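Epidermin biosynthesis protein EpiD (Staphylococcus aureus, PDB 3QJG) probably catalyses the FMN-dependent oxidative decarboxylation of the C-terminal cysteine of the epidermin precursor peptide during lantibiotic biosynthesis. Local coordinates at residues Phe32-Val37 with Phe55-Tyr60; Asn7-Leu12 with Asn75-Ile80; Ser22-Glu27 with Val163-Pro168; Lys112-Pro117 with Gly140-Pro145. One frame throughout, in Å; residues are numbered along the deposited sequence.

Contact 1: Phe32-Val37 with Phe55-Tyr60; sequences FDEVNV and FCDNYY
Val-37 and Tyr-60 share one of the backbone bonds that tie residues 32-37 to 55-60: Tyr-60 N donates to Val-37 O at 2.8 Å, and Val-37 N donates in turn to Asn-58 O. Earlier in both segments, Asp-57 N donates to Val-35 O at 2.8 Å. Val-37 pairs with Tyr-59 in a parallel bridge, the closing step of a beta-alpha-beta unit in which helix 49-55 leads from strand 34-39 to the short edge strand 59-60.

Side-chain polar bonds continue the seam. Asn-36 and Asn-58 lie side by side and point the same way, their amide planes 63° apart; Asn-58 ND2 donates a hydrogen bond to Asn-36 OD1 at 2.9 Å, arriving from above the carbonyl plane. Asn-36 ND2 donates in its own amide plane to Glu-34 OE1, 2.9 Å away on the anti lone pair, and also meets His-77 NE2. Glu-34 OE1 forms a salt bridge with Lys-76, while a water links Glu-34 OE2 to Asn-58 ND2.

The apolar contacts centre on Val-37. Val-37 CG2, anti to the carbonyl carbon, packs on Cys-56 CB at 3.6 Å, and Val-37 CG1 meets Tyr-59 CD1 at 4.1 Å.

Contact 2: Asn7-Leu12 with Asn75-Ile80; sequences NVLICL and NKHDKI
Asn-7 and Asp-78 meet where strand 7-12 joins the start of strand 79-85, a parallel pair inside the flavoprotein's central sheet. Asn-7 holds the turn that leads into the second strand. Its backbone O accepts two hydrogen bonds in its carbonyl plane, from Asp-78 N at 2.9 Å and from Lys-79 N at a longer 3.2 Å. Its backbone N donates to Asp-78 OD2 at 2.8 Å, using the anti lone pair, so main chain and carboxylate of Asp-78 grip the same residue. The side chain adds a further bond: Asn-7 ND2 reaches Lys-76 O at 2.8 Å, nearly straight at 168° and with the acceptor close to the amide plane. Asn-7 OD1 is taken by the backbone N of Glu-34, so the amide bridges the turn at Lys-76 and the backbone of Glu-34.

Beyond the turn the pairing becomes regular, as in the parallel beta core of a Rossmann-like fold: Val-8 bridges Lys-79, Leu-9 bridges Ile-80, and Leu-9 N donates to Lys-79 O at 3.0 Å.

The His-77 ring lies against the strand. Leu-9 CB sits over the centre of one face, 3.7 Å from the centroid, in a CH-pi contact, and Lys-76 CG lies toward the rim of the opposite face. Both ring nitrogens have partners, ND1 with Ile-73 O and NE2 with Asn-36 ND2, and these two bonds fix the rotation of the imidazole. Farther along, Cys-11 SG, anti to its carbonyl carbon (chi1 -58°), touches Ile-80 CG2 at 3.7 Å, on the side where helix 101-107 packs.

Contact 3: Ser22-Glu27 with Val163-Pro168; sequences SHYIIE and VVAPEP
Tyr-24 and Pro-168 carry the contact between helix 21-28 and the loop that leads from strand 158-163 into the C-terminal helix 168-174, the proline being the first residue of that helix and Glu-167 its N-cap position.

The polar part is one bond. Tyr-24 OH donates to Pro-166 O over a short 2.5 Å, arriving from above the carbonyl plane, while the oxygen itself lies at the edge of the phenol ring, in its plane. The ring carbon Tyr-24 CE1 is also close to this oxygen, at 3.0 Å.

Ring packing accounts for much of the rest. Pro-168 and Tyr-24 cross at about a right angle, and Pro-168 CG stands over the ring centre, 3.8 Å from the centroid and 9° off the normal, in a CH-pi contact. Pro-168 CD covers the same face toward the hydroxyl end, 3.8 Å from Tyr-24 CE1. Val-171 of helix 168-174 also touches Tyr-24, so the tyrosine meets this helix as well as the loop before it.

One helical turn on, aliphatic contact takes over. Glu-27 CG, anti to the carbonyl carbon (chi1 -66°), rests 3.7 Å from Pro-168 CB.

Contact 4: Lys112-Pro117 with Gly140-Pro145; sequences KLSIFP and GVSIYP
Phe-116 and Tyr-144 meet obliquely at one end of this parallel strand pair. Their ring planes are 29° apart but slid past one another, with centroids 5.4 Å apart and little overlap. The closer approach is made by the tyrosine stem: Phe-116 CD1 lies 3.4 Å from Tyr-144 CB.

On the other face of the sheet, Ile-115 and Ile-143 lie side by side and point the same way, with Ile-143 CD1 3.8 Å from Ile-115 CB. Leu-113 and Val-141 run alongside each other too, and Val-141 CG1 touches both Leu-113 CD2 at 3.6 Å and Ile-115 CD1 at 3.7 Å. Pro-117 crosses Ile-143 at about a right angle.

Ser-114 and Ser-142 share the face of the aromatic pair; a water lies 2.7 Å from Ser-114 OG and more weakly contacts Ser-142 OG. Backbone bonds fix the register, among them Tyr-144 N to Ile-115 O at 2.9 Å.

Strand 79-85 flanks 113-120 on the side away from 142-143. Strand 113-120, helix 127-138 and strand 142-143 form a parallel beta-alpha-beta crossover; the helix, closed at Gly-140 by a Schellman motif, covers the isoleucines, while helix 168-174 lies over Phe-116 and Tyr-144.

How the contacts relate
Contacts 1, 2 and 4 are parallel strand pairings of one sheet, whereas contact 3 fastens a helix to a loop outside it. Contact 4 is the buried one, and it relies mostly on apolar side chains; contacts 1 and 2, only partly buried, use asparagine and acidic side chains beside the backbone pairing. These two touch directly: strands 34-39 and 7-12 are neighbours, and a probable backbone hydrogen bond joins Asn-36 O to Ile-10 N. Contact 2 reaches contact 4 through Ile-80 and Ser-114. Contact 3, with a single polar bond, packs Ile-25 against contacts 1 and 2, and places Pro-166 on Phe-116 and Tyr-144 of contact 4.

Contact 1: Phe32-Val37 with Phe55-Tyr60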
# COMPACT_ATOMS: atom_id res chain seq x y z
N PHE A 32 38.46 12.44 18.11
CA PHE A 32 38.47 11.69 16.85
C PHE A 32 38.04 12.54 15.68
O PHE A 32 37.22 13.42 15.83
CB PHE A 32 37.54 10.51 16.98
CG PHE A 32 38.04 9.45 17.90
CD1 PHE A 32 39.00 8.54 17.48
CD2 PHE A 32 37.53 9.34 19.18
CE1 PHE A 32 39.45 7.52 18.35
CE2 PHE A 32 37.96 8.32 20.05
CZ PHE A 32 38.93 7.42 19.64
N ASP A 33 38.61 12.31 14.51
CA ASP A 33 38.22 13.06 13.32
C ASP A 33 36.76 12.79 12.97
O ASP A 33 35.92 13.65 13.10
CB ASP A 33 39.12 12.72 12.12
CG ASP A 33 38.97 13.72 10.98
OD1 ASP A 33 38.24 14.72 11.17
OD2 ASP A 33 39.57 13.51 9.90
N GLU A 34 36.45 11.59 12.53
CA GLU A 34 35.06 11.23 12.24
C GLU A 34 34.54 10.45 13.41
O GLU A 34 35.26 9.60 13.95
CB GLU A 34 34.92 10.35 10.99
CG GLU A 34 35.03 11.08 9.66
CD GLU A 34 34.84 10.10 8.48
OE1 GLU A 34 34.44 8.91 8.68
OE2 GLU A 34 35.06 10.50 7.34
N VAL A 35 33.30 10.71 13.79
CA VAL A 35 32.60 9.82 14.73
C VAL A 35 31.37 9.37 13.95
O VAL A 35 30.55 10.20 13.58
CB VAL A 35 32.16 10.53 16.02
CG1 VAL A 35 31.29 9.58 16.87
CG2 VAL A 35 33.37 11.06 16.82
N ASN A 36 31.27 8.07 13.70
CA ASN A 36 30.24 7.46 12.87
C ASN A 36 29.43 6.51 13.71
O ASN A 36 29.89 6.09 14.77
CB ASN A 36 30.90 6.63 11.74
CG ASN A 36 31.73 7.53 10.81
OD1 ASN A 36 31.29 8.59 10.50
ND2 ASN A 36 32.96 7.09 10.42
N VAL A 37 28.24 6.17 13.22
CA VAL A 37 27.32 5.43 14.01
C VAL A 37 26.62 4.42 13.19
O VAL A 37 26.31 4.69 12.03
CB VAL A 37 26.28 6.39 14.61
CG1 VAL A 37 25.31 5.63 15.49
CG2 VAL A 37 27.00 7.44 15.43
N PHE A 55 24.78 15.17 14.50
CA PHE A 55 25.99 15.10 15.33
C PHE A 55 27.08 14.20 14.72
O PHE A 55 28.25 14.57 14.72
CB PHE A 55 25.63 14.62 16.74
CG PHE A 55 24.54 15.45 17.37
CD1 PHE A 55 24.84 16.68 17.98
CD2 PHE A 55 23.21 15.05 17.28
CE1 PHE A 55 23.82 17.46 18.51
CE2 PHE A 55 22.19 15.82 17.80
CZ PHE A 55 22.48 17.04 18.41
N CYS A 56 26.72 13.01 14.23
CA CYS A 56 27.72 12.12 13.67
C CYS A 56 28.09 12.50 12.25
O CYS A 56 27.55 13.47 11.60
CB CYS A 56 27.30 10.66 13.80
SG CYS A 56 25.94 10.09 12.70
N ASP A 57 29.11 11.82 11.76
CA ASP A 57 29.58 12.10 10.43
C ASP A 57 28.86 11.15 9.49
O ASP A 57 28.32 11.60 8.48
CB ASP A 57 31.10 12.04 10.36
CG ASP A 57 31.75 13.10 11.25
OD1 ASP A 57 31.67 14.32 10.93
OD2 ASP A 57 32.33 12.72 12.29
N ASN A 58 28.73 9.87 9.85
CA ASN A 58 28.06 8.96 9.01
C ASN A 58 27.19 8.09 9.85
O ASN A 58 27.63 7.56 10.92
CB ASN A 58 29.03 8.03 8.26
CG ASN A 58 29.86 8.76 7.25
OD1 ASN A 58 29.43 8.93 6.12
ND2 ASN A 58 31.07 9.11 7.63
N TYR A 59 25.96 7.92 9.38
CA TYR A 59 25.08 6.99 10.01
C TYR A 59 24.90 5.87 9.00
O TYR A 59 24.42 6.11 7.89
CB TYR A 59 23.77 7.65 10.41
CG TYR A 59 22.78 6.65 10.94
CD1 TYR A 59 23.07 5.89 12.05
CD2 TYR A 59 21.56 6.45 10.30
CE1 TYR A 59 22.17 4.96 12.52
CE2 TYR A 59 20.66 5.55 10.78
CZ TYR A 59 20.98 4.79 11.88
OH TYR A 59 20.08 3.88 12.30
N TYR A 60 25.37 4.68 9.36
CA TYR A 60 25.34 3.53 8.45
C TYR A 60 24.03 2.89 8.70
O TYR A 60 23.72 2.49 9.85
CB TYR A 60 26.49 2.53 8.68
CG TYR A 60 27.87 3.09 8.43
CD1 TYR A 60 28.20 3.62 7.17
CD2 TYR A 60 28.81 3.19 9.45
CE1 TYR A 60 29.43 4.20 6.94
CE2 TYR A 60 30.07 3.76 9.22
CZ TYR A 60 30.37 4.26 7.97
OH TYR A 60 31.61 4.81 7.73
O HOH W 1 32.87 10.36 5.73

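Contact 2: Asn7-Leu12 with Asn75-Ile80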
# COMPACT_ATOMS: atom_id res chain seq x y z
N ASN A 7 39.45 7.56 13.41
CA ASN A 7 37.99 7.47 13.35
C ASN A 7 37.46 6.46 14.32
O ASN A 7 38.05 5.36 14.48
CB ASN A 7 37.54 7.05 11.99
CG ASN A 7 37.99 7.99 10.90
OD1 ASN A 7 38.07 9.21 11.08
ND2 ASN A 7 38.28 7.41 9.75
N VAL A 8 36.33 6.77 14.95
CA VAL A 8 35.72 5.79 15.87
C VAL A 8 34.33 5.49 15.33
O VAL A 8 33.71 6.35 14.73
CB VAL A 8 35.62 6.30 17.30
CG1 VAL A 8 34.82 7.63 17.32
CG2 VAL A 8 34.98 5.22 18.21
N LEU A 9 33.88 4.26 15.51
CA LEU A 9 32.55 3.90 15.12
C LEU A 9 31.84 3.55 16.41
O LEU A 9 32.37 2.75 17.20
CB LEU A 9 32.55 2.72 14.15
CG LEU A 9 31.21 2.07 13.76
CD1 LEU A 9 30.26 3.09 13.04
CD2 LEU A 9 31.49 0.81 12.89
N ILE A 10 30.65 4.14 16.61
CA ILE A 10 29.81 3.75 17.74
C ILE A 10 28.75 2.79 17.26
O ILE A 10 28.01 3.09 16.36
CB ILE A 10 29.09 4.95 18.39
CG1 ILE A 10 30.10 5.99 18.87
CG2 ILE A 10 28.20 4.49 19.55
CD1 ILE A 10 29.49 7.42 18.95
N CYS A 11 28.68 1.63 17.90
CA CYS A 11 27.65 0.65 17.62
C CYS A 11 26.56 0.74 18.70
O CYS A 11 26.84 0.49 19.83
CB CYS A 11 28.29 -0.74 17.56
SG CYS A 11 29.61 -0.82 16.28
N LEU A 12 25.33 1.11 18.34
CA LEU A 12 24.23 1.26 19.30
C LEU A 12 23.38 0.01 19.34
O LEU A 12 22.99 -0.47 18.33
CB LEU A 12 23.29 2.35 18.84
CG LEU A 12 23.81 3.74 18.71
CD1 LEU A 12 22.75 4.62 18.15
CD2 LEU A 12 24.28 4.12 20.09
N ASN A 75 37.72 -1.21 8.37
CA ASN A 75 39.07 -0.69 8.03
C ASN A 75 39.19 0.81 8.06
O ASN A 75 40.29 1.35 8.16
CB ASN A 75 39.48 -1.09 6.61
CG ASN A 75 39.65 -2.57 6.45
OD1 ASN A 75 39.69 -3.36 7.44
ND2 ASN A 75 39.75 -2.98 5.19
N LYS A 76 38.07 1.48 7.91
CA LYS A 76 38.00 2.94 8.01
C LYS A 76 38.12 3.41 9.49
O LYS A 76 38.29 4.60 9.77
CB LYS A 76 36.65 3.36 7.42
CG LYS A 76 36.42 4.83 7.27
CD LYS A 76 35.09 5.06 6.63
CE LYS A 76 34.52 6.37 7.10
NZ LYS A 76 34.97 7.49 6.29
N HIS A 77 37.97 2.49 10.45
CA HIS A 77 37.96 2.90 11.85
C HIS A 77 39.12 2.31 12.69
O HIS A 77 39.49 1.14 12.61
CB HIS A 77 36.62 2.60 12.48
CG HIS A 77 35.46 3.24 11.79
ND1 HIS A 77 34.76 2.63 10.77
CD2 HIS A 77 34.85 4.43 12.00
CE1 HIS A 77 33.79 3.42 10.36
NE2 HIS A 77 33.82 4.52 11.10
N ASP A 78 39.70 3.18 13.50
CA ASP A 78 40.76 2.81 14.38
C ASP A 78 40.16 2.20 15.61
O ASP A 78 40.73 1.30 16.18
CB ASP A 78 41.55 4.04 14.74
CG ASP A 78 42.10 4.71 13.51
OD1 ASP A 78 43.11 4.22 12.99
OD2 ASP A 78 41.47 5.67 13.02
N LYS A 79 39.00 2.70 16.04
CA LYS A 79 38.38 2.18 17.27
C LYS A 79 36.95 1.90 16.93
O LYS A 79 36.35 2.68 16.20
CB LYS A 79 38.45 3.20 18.44
CG LYS A 79 39.87 3.59 18.83
CD LYS A 79 40.69 2.38 19.28
CE LYS A 79 42.13 2.77 19.72
NZ LYS A 79 42.80 1.58 20.31
N ILE A 80 36.45 0.77 17.43
CA ILE A 80 35.08 0.45 17.34
C ILE A 80 34.61 0.15 18.73
O ILE A 80 35.24 -0.68 19.47
CB ILE A 80 34.83 -0.81 16.43
CG1 ILE A 80 35.43 -0.51 15.04
CG2 ILE A 80 33.34 -1.15 16.41
CD1 ILE A 80 35.35 -1.57 13.99

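Contact 3: Ser22-Glu27 with Val163-Pro168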
# COMPACT_ATOMS: atom_id res chain seq x y z
N SER A 22 23.83 11.18 21.49
CA SER A 22 24.34 12.47 20.99
C SER A 22 25.44 13.10 21.93
O SER A 22 26.33 13.79 21.46
CB SER A 22 23.22 13.46 20.81
OG SER A 22 22.78 13.91 22.06
N HIS A 23 25.35 12.84 23.24
CA HIS A 23 26.33 13.37 24.20
C HIS A 23 27.71 12.74 23.98
O HIS A 23 28.71 13.43 24.00
CB HIS A 23 25.89 13.12 25.67
CG HIS A 23 24.50 13.60 25.97
ND1 HIS A 23 24.07 14.88 25.69
CD2 HIS A 23 23.43 12.95 26.52
CE1 HIS A 23 22.81 15.01 26.05
NE2 HIS A 23 22.39 13.85 26.55
N TYR A 24 27.74 11.42 23.80
CA TYR A 24 28.97 10.70 23.56
C TYR A 24 29.58 11.10 22.22
O TYR A 24 30.79 11.34 22.10
CB TYR A 24 28.69 9.20 23.60
CG TYR A 24 28.27 8.69 24.96
CD1 TYR A 24 29.16 8.02 25.78
CD2 TYR A 24 26.96 8.82 25.39
CE1 TYR A 24 28.76 7.51 26.99
CE2 TYR A 24 26.56 8.33 26.62
CZ TYR A 24 27.46 7.66 27.42
OH TYR A 24 27.04 7.18 28.65
N ILE A 25 28.74 11.22 21.20
CA ILE A 25 29.24 11.69 19.91
C ILE A 25 29.87 13.07 20.06
O ILE A 25 30.98 13.30 19.58
CB ILE A 25 28.13 11.80 18.86
CG1 ILE A 25 27.52 10.41 18.59
CG2 ILE A 25 28.70 12.44 17.60
CD1 ILE A 25 26.20 10.47 17.80
N ILE A 26 29.19 13.98 20.76
CA ILE A 26 29.72 15.33 20.87
C ILE A 26 31.12 15.31 21.49
O ILE A 26 32.03 16.09 21.08
CB ILE A 26 28.74 16.27 21.68
CG1 ILE A 26 27.50 16.63 20.83
CG2 ILE A 26 29.44 17.58 22.14
CD1 ILE A 26 26.76 17.92 21.33
N GLU A 27 31.30 14.45 22.49
CA GLU A 27 32.54 14.38 23.24
C GLU A 27 33.65 13.63 22.51
O GLU A 27 34.80 13.98 22.63
CB GLU A 27 32.29 13.76 24.64
CG GLU A 27 31.40 14.59 25.60
CD GLU A 27 31.75 16.10 25.66
OE1 GLU A 27 30.88 16.94 25.34
OE2 GLU A 27 32.90 16.44 26.05
N VAL A 163 24.03 -2.93 35.16
CA VAL A 163 25.31 -2.45 34.70
C VAL A 163 25.00 -1.40 33.62
O VAL A 163 24.15 -1.62 32.78
CB VAL A 163 26.19 -3.59 34.15
CG1 VAL A 163 25.73 -4.08 32.78
CG2 VAL A 163 27.59 -3.14 34.07
N VAL A 164 25.69 -0.28 33.65
CA VAL A 164 25.34 0.85 32.78
C VAL A 164 26.53 1.43 32.00
O VAL A 164 27.67 1.29 32.40
CB VAL A 164 24.71 1.95 33.69
CG1 VAL A 164 24.53 3.20 32.93
CG2 VAL A 164 23.36 1.46 34.24
N ALA A 165 26.26 2.02 30.83
CA ALA A 165 27.31 2.71 30.05
C ALA A 165 27.83 3.89 30.88
O ALA A 165 27.08 4.52 31.59
CB ALA A 165 26.77 3.19 28.67
N PRO A 166 29.14 4.17 30.81
CA PRO A 166 29.67 5.18 31.67
C PRO A 166 29.57 6.55 31.04
O PRO A 166 29.20 6.67 29.87
CB PRO A 166 31.14 4.77 31.80
CG PRO A 166 31.44 4.06 30.49
CD PRO A 166 30.19 3.36 30.15
N GLU A 167 29.93 7.55 31.82
CA GLU A 167 29.85 8.89 31.28
C GLU A 167 30.86 9.06 30.13
O GLU A 167 31.90 8.36 30.07
CB GLU A 167 29.97 9.95 32.37
CG GLU A 167 28.66 10.12 33.16
CD GLU A 167 27.39 9.86 32.34
OE1 GLU A 167 27.11 10.61 31.36
OE2 GLU A 167 26.65 8.90 32.69
N PRO A 168 30.52 9.95 29.16
CA PRO A 168 31.35 10.15 27.99
C PRO A 168 32.85 10.32 28.22
O PRO A 168 33.67 9.73 27.47
CB PRO A 168 30.76 11.40 27.34
CG PRO A 168 29.35 11.37 27.70
CD PRO A 168 29.26 10.71 29.04

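Contact 4: Lys112-Pro117 with Gly140-Pro145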
# COMPACT_ATOMS: atom_id res chain seq x y z
N LYS A 112 40.11 -4.16 17.49
CA LYS A 112 39.77 -2.75 17.58
C LYS A 112 38.59 -2.45 18.48
O LYS A 112 38.13 -1.32 18.49
CB LYS A 112 39.39 -2.21 16.21
CG LYS A 112 40.34 -2.49 15.10
CD LYS A 112 39.77 -1.88 13.80
CE LYS A 112 40.83 -1.66 12.80
NZ LYS A 112 40.21 -1.19 11.59
N LEU A 113 38.10 -3.45 19.22
CA LEU A 113 36.76 -3.42 19.72
C LEU A 113 36.64 -3.34 21.22
O LEU A 113 37.28 -4.12 21.95
CB LEU A 113 36.02 -4.66 19.22
CG LEU A 113 34.56 -4.85 19.64
CD1 LEU A 113 33.81 -3.91 18.68
CD2 LEU A 113 34.21 -6.34 19.51
N SER A 114 35.80 -2.40 21.66
CA SER A 114 35.57 -2.09 23.07
C SER A 114 34.08 -2.18 23.29
O SER A 114 33.33 -1.60 22.53
CB SER A 114 35.99 -0.66 23.43
OG SER A 114 37.38 -0.49 23.39
N ILE A 115 33.69 -2.88 24.36
CA ILE A 115 32.30 -3.11 24.70
C ILE A 115 32.01 -2.41 26.04
O ILE A 115 32.78 -2.55 26.99
CB ILE A 115 32.00 -4.63 24.78
CG1 ILE A 115 32.19 -5.26 23.38
CG2 ILE A 115 30.60 -4.86 25.29
CD1 ILE A 115 32.13 -6.82 23.32
N PHE A 116 30.94 -1.60 26.07
CA PHE A 116 30.41 -0.94 27.25
C PHE A 116 29.06 -1.54 27.59
O PHE A 116 28.03 -1.09 27.11
CB PHE A 116 30.27 0.54 26.98
CG PHE A 116 31.57 1.20 26.70
CD1 PHE A 116 32.31 1.79 27.73
CD2 PHE A 116 32.08 1.25 25.41
CE1 PHE A 116 33.51 2.41 27.45
CE2 PHE A 116 33.28 1.93 25.12
CZ PHE A 116 34.00 2.49 26.13
N PRO A 117 29.05 -2.62 28.39
CA PRO A 117 27.86 -3.35 28.71
C PRO A 117 26.79 -2.53 29.42
O PRO A 117 27.10 -1.61 30.23
CB PRO A 117 28.34 -4.45 29.66
CG PRO A 117 29.82 -4.45 29.66
CD PRO A 117 30.28 -3.19 29.00
N GLY A 140 40.85 -10.85 23.17
CA GLY A 140 41.47 -9.55 23.06
C GLY A 140 40.50 -8.43 22.84
O GLY A 140 40.93 -7.34 22.43
N VAL A 141 39.20 -8.66 23.08
CA VAL A 141 38.23 -7.54 23.09
C VAL A 141 38.33 -6.80 24.42
O VAL A 141 38.37 -7.41 25.49
CB VAL A 141 36.75 -8.05 22.79
CG1 VAL A 141 35.74 -6.90 22.77
CG2 VAL A 141 36.72 -8.86 21.49
N SER A 142 38.37 -5.48 24.39
CA SER A 142 38.29 -4.71 25.64
C SER A 142 36.84 -4.58 26.20
O SER A 142 35.94 -4.11 25.50
CB SER A 142 38.86 -3.31 25.39
OG SER A 142 40.09 -3.39 24.71
N ILE A 143 36.63 -4.95 27.46
CA ILE A 143 35.33 -4.85 28.14
C ILE A 143 35.45 -3.80 29.25
O ILE A 143 36.29 -3.92 30.10
CB ILE A 143 34.96 -6.16 28.81
CG1 ILE A 143 35.15 -7.31 27.79
CG2 ILE A 143 33.54 -6.08 29.50
CD1 ILE A 143 34.28 -7.16 26.49
N TYR A 144 34.66 -2.73 29.16
CA TYR A 144 34.67 -1.70 30.16
C TYR A 144 34.28 -2.35 31.50
O TYR A 144 33.36 -3.16 31.53
CB TYR A 144 33.73 -0.54 29.80
CG TYR A 144 33.84 0.59 30.79
CD1 TYR A 144 32.98 0.69 31.88
CD2 TYR A 144 34.83 1.54 30.64
CE1 TYR A 144 33.13 1.72 32.81
CE2 TYR A 144 35.00 2.56 31.57
CZ TYR A 144 34.16 2.65 32.65
OH TYR A 144 34.38 3.69 33.51
N PRO A 145 35.02 -2.03 32.59
CA PRO A 145 34.72 -2.58 33.88
C PRO A 145 33.49 -1.83 34.42
O PRO A 145 33.59 -0.93 35.28
CB PRO A 145 35.99 -2.30 34.68
CG PRO A 145 36.43 -0.99 34.14
CD PRO A 145 36.19 -1.14 32.66
O HOH W 2 40.17 -4.04 22.10
O HOH W 3 39.60 -0.19 24.94